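Local structure of alpha-amylase (Eisenia fetida, 6M4K) at residues V297-H302 / I327-E332. The protein probably hydrolyses internal alpha-1,4-glucosidic linkages of starch-like polysaccharides, as a glycoside hydrolase family 13 enzyme dependent on calcium and chloride. Sequence-based numbering, arbitrary orientation.
Sequences VFIDNH and IATAFE
One face of the Glu332 carboxylate is covered by Ile299, CG1 and CD1 each 3.9 Å from Glu332 CD; on the opposite side Val297 reaches only the OE1 end, off-centre, its CG2 4.2 Å from OE1. Around the oxygen rim, CA of Phe298 approaches Glu332 OE1 at 3.3 Å, and a water sits beyond OE2. This water accepts from Ile299 N at 2.9 Å and lies 2.6 Å from Glu332 OE2, to which it can donate, though other acceptors compete for its protons; it bridges loop and helix where N-H contacts to OE1 are too badly angled to bond. His261 NE2 supplies the hydrogen bond to OE1, so both buried carboxylate oxygens have polar partners. The setting is the TIM barrel: strand 295-297 leads into a loop whose sequence matches the fourth conserved region of family 13, and helix 322-334 packs back against the end of that strand. Glu332 spans the gap because its CG is anti to the backbone N (chi1 161°) and the chain stays extended. Ile299 also reaches the helix, CD1 meeting Ala328 CB at 4.0 Å and CG1 lying 3.6 Å from Thr329 OG1, a hydroxyl bonded to Tyr325 O.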
ATOM      1  N   VAL A 297       2.165  -5.382   3.757  1.00 12.49           N
ATOM      2  CA  VAL A 297       1.088  -6.190   3.199  1.00 12.27           C
ATOM      3  C   VAL A 297      -0.084  -5.291   2.815  1.00 11.94           C
ATOM      4  O   VAL A 297      -0.256  -4.187   3.333  1.00 13.12           O
ATOM      5  CB  VAL A 297       0.641  -7.340   4.138  1.00 12.03           C
ATOM      6  CG1 VAL A 297       1.839  -8.208   4.516  1.00 13.40           C
ATOM      7  CG2 VAL A 297      -0.021  -6.811   5.398  1.00 12.86           C
ATOM      8  N   PHE A 298      -0.899  -5.797   1.889  1.00 12.39           N
ATOM      9  CA  PHE A 298      -1.964  -5.005   1.272  1.00 11.39           C
ATOM     10  C   PHE A 298      -2.784  -5.928   0.381  1.00 12.17           C
ATOM     11  O   PHE A 298      -2.261  -6.898  -0.176  1.00 12.99           O
ATOM     12  CB  PHE A 298      -1.391  -3.832   0.438  1.00 12.98           C
ATOM     13  CG  PHE A 298      -0.322  -4.259  -0.529  1.00 12.35           C
ATOM     14  CD1 PHE A 298       0.987  -4.424  -0.092  1.00 14.37           C
ATOM     15  CD2 PHE A 298      -0.614  -4.549  -1.857  1.00 13.17           C
ATOM     16  CE1 PHE A 298       1.983  -4.866  -0.953  1.00 15.63           C
ATOM     17  CE2 PHE A 298       0.395  -4.969  -2.733  1.00 14.08           C
ATOM     18  CZ  PHE A 298       1.694  -5.133  -2.272  1.00 15.42           C
ATOM     19  N   ILE A 299      -4.075  -5.607   0.240  1.00 12.32           N
ATOM     20  CA  ILE A 299      -4.939  -6.391  -0.640  1.00 12.82           C
ATOM     21  C   ILE A 299      -4.674  -6.061  -2.104  1.00 13.30           C
ATOM     22  O   ILE A 299      -4.569  -6.967  -2.947  1.00 13.87           O
ATOM     23  CB  ILE A 299      -6.416  -6.208  -0.250  1.00 12.81           C
ATOM     24  CG1 ILE A 299      -6.632  -6.673   1.197  1.00 13.92           C
ATOM     25  CG2 ILE A 299      -7.344  -6.955  -1.228  1.00 14.53           C
ATOM     26  CD1 ILE A 299      -6.154  -8.098   1.502  1.00 14.90           C
ATOM     27  N   ASP A 300      -4.569  -4.770  -2.427  1.00 12.23           N
ATOM     28  CA  ASP A 300      -4.274  -4.329  -3.784  1.00 13.57           C
ATOM     29  C   ASP A 300      -3.401  -3.087  -3.715  1.00 14.04           C
ATOM     30  O   ASP A 300      -3.294  -2.440  -2.669  1.00 13.45           O
ATOM     31  CB  ASP A 300      -5.548  -4.095  -4.647  1.00 13.53           C
ATOM     32  CG  ASP A 300      -6.400  -2.922  -4.180  1.00 14.68           C
ATOM     33  OD1 ASP A 300      -6.412  -2.587  -2.975  1.00 14.86           O
ATOM     34  OD2 ASP A 300      -7.116  -2.338  -5.038  1.00 14.94           O
ATOM     35  N   ASN A 301      -2.762  -2.763  -4.838  1.00 14.39           N
ATOM     36  CA  ASN A 301      -2.034  -1.511  -5.000  1.00 13.69           C
ATOM     37  C   ASN A 301      -2.458  -0.859  -6.318  1.00 15.28           C
ATOM     38  O   ASN A 301      -3.331  -1.364  -7.042  1.00 14.20           O
ATOM     39  CB  ASN A 301      -0.511  -1.694  -4.857  1.00 14.84           C
ATOM     40  CG  ASN A 301       0.141  -2.295  -6.091  1.00 14.94           C
ATOM     41  OD1 ASN A 301      -0.538  -2.777  -7.004  1.00 15.75           O
ATOM     42  ND2 ASN A 301       1.476  -2.266  -6.127  1.00 16.60           N
ATOM     43  N   HIS A 302      -1.819   0.264  -6.644  1.00 14.45           N
ATOM     44  CA  HIS A 302      -2.255   1.041  -7.798  1.00 15.67           C
ATOM     45  C   HIS A 302      -1.988   0.306  -9.105  1.00 17.04           C
ATOM     46  O   HIS A 302      -2.714   0.504 -10.089  1.00 18.24           O
ATOM     47  CB  HIS A 302      -1.582   2.419  -7.772  1.00 18.59           C
ATOM     48  CG  HIS A 302      -0.096   2.374  -7.933  1.00 15.77           C
ATOM     49  ND1 HIS A 302       0.770   2.152  -6.881  1.00 19.98           N
ATOM     50  CD2 HIS A 302       0.679   2.529  -9.033  1.00 18.79           C
ATOM     51  CE1 HIS A 302       2.012   2.165  -7.331  1.00 19.16           C
ATOM     52  NE2 HIS A 302       1.984   2.385  -8.632  1.00 18.79           N
ATOM     53  N   ILE A 327     -14.250  -8.197   2.826  1.00 14.95           N
ATOM     54  CA  ILE A 327     -13.968  -9.425   3.567  1.00 15.15           C
ATOM     55  C   ILE A 327     -12.462  -9.640   3.685  1.00 14.32           C
ATOM     56  O   ILE A 327     -11.935  -9.913   4.770  1.00 14.31           O
ATOM     57  CB  ILE A 327     -14.659 -10.627   2.903  1.00 15.59           C
ATOM     58  CG1 ILE A 327     -16.176 -10.497   3.033  1.00 16.78           C
ATOM     59  CG2 ILE A 327     -14.176 -11.926   3.539  1.00 17.54           C
ATOM     60  CD1 ILE A 327     -16.942 -11.516   2.193  1.00 19.01           C
ATOM     61  N   ALA A 328     -11.755  -9.543   2.560  1.00 13.76           N
ATOM     62  CA  ALA A 328     -10.310  -9.747   2.569  1.00 14.17           C
ATOM     63  C   ALA A 328      -9.610  -8.716   3.446  1.00 14.44           C
ATOM     64  O   ALA A 328      -8.678  -9.055   4.185  1.00 13.73           O
ATOM     65  CB  ALA A 328      -9.775  -9.673   1.140  1.00 14.25           C
ATOM     66  N   THR A 329     -10.028  -7.450   3.359  1.00 13.32           N
ATOM     67  CA  THR A 329      -9.404  -6.399   4.161  1.00 13.29           C
ATOM     68  C   THR A 329      -9.697  -6.603   5.641  1.00 14.55           C
ATOM     69  O   THR A 329      -8.811  -6.416   6.485  1.00 13.87           O
ATOM     70  CB  THR A 329      -9.869  -5.016   3.686  1.00 14.01           C
ATOM     71  OG1 THR A 329      -9.540  -4.836   2.301  1.00 14.11           O
ATOM     72  CG2 THR A 329      -9.193  -3.920   4.506  1.00 15.54           C
ATOM     73  N   ALA A 330     -10.924  -7.000   5.980  1.00 13.80           N
ATOM     74  CA  ALA A 330     -11.245  -7.252   7.380  1.00 14.26           C
ATOM     75  C   ALA A 330     -10.381  -8.368   7.942  1.00 14.04           C
ATOM     76  O   ALA A 330      -9.861  -8.262   9.058  1.00 14.32           O
ATOM     77  CB  ALA A 330     -12.726  -7.598   7.533  1.00 15.57           C
ATOM     78  N   PHE A 331     -10.238  -9.465   7.196  1.00 12.82           N
ATOM     79  CA  PHE A 331      -9.342 -10.525   7.637  1.00 13.90           C
ATOM     80  C   PHE A 331      -7.928  -9.996   7.855  1.00 14.65           C
ATOM     81  O   PHE A 331      -7.312 -10.256   8.896  1.00 13.94           O
ATOM     82  CB  PHE A 331      -9.326 -11.698   6.652  1.00 14.76           C
ATOM     83  CG  PHE A 331      -8.354 -12.764   7.060  1.00 13.11           C
ATOM     84  CD1 PHE A 331      -8.702 -13.689   8.030  1.00 15.03           C
ATOM     85  CD2 PHE A 331      -7.070 -12.795   6.534  1.00 14.48           C
ATOM     86  CE1 PHE A 331      -7.803 -14.647   8.445  1.00 14.30           C
ATOM     87  CE2 PHE A 331      -6.155 -13.746   6.963  1.00 14.70           C
ATOM     88  CZ  PHE A 331      -6.526 -14.675   7.912  1.00 14.85           C
ATOM     89  N   GLU A 332      -7.393  -9.278   6.868  1.00 13.33           N
ATOM     90  CA  GLU A 332      -6.021  -8.779   6.955  1.00 14.49           C
ATOM     91  C   GLU A 332      -5.821  -7.895   8.184  1.00 13.71           C
ATOM     92  O   GLU A 332      -4.773  -7.958   8.838  1.00 13.22           O
ATOM     93  CB  GLU A 332      -5.705  -8.023   5.667  1.00 16.22           C
ATOM     94  CG  GLU A 332      -4.536  -7.078   5.725  1.00 16.08           C
ATOM     95  CD  GLU A 332      -4.500  -6.226   4.491  1.00 13.62           C
ATOM     96  OE1 GLU A 332      -3.772  -6.595   3.569  1.00 14.87           O
ATOM     97  OE2 GLU A 332      -5.236  -5.204   4.446  1.00 15.28           O
TER
HETATM   98  O   HOH W   1      -4.931  -3.694   2.315  1.00 13.83           O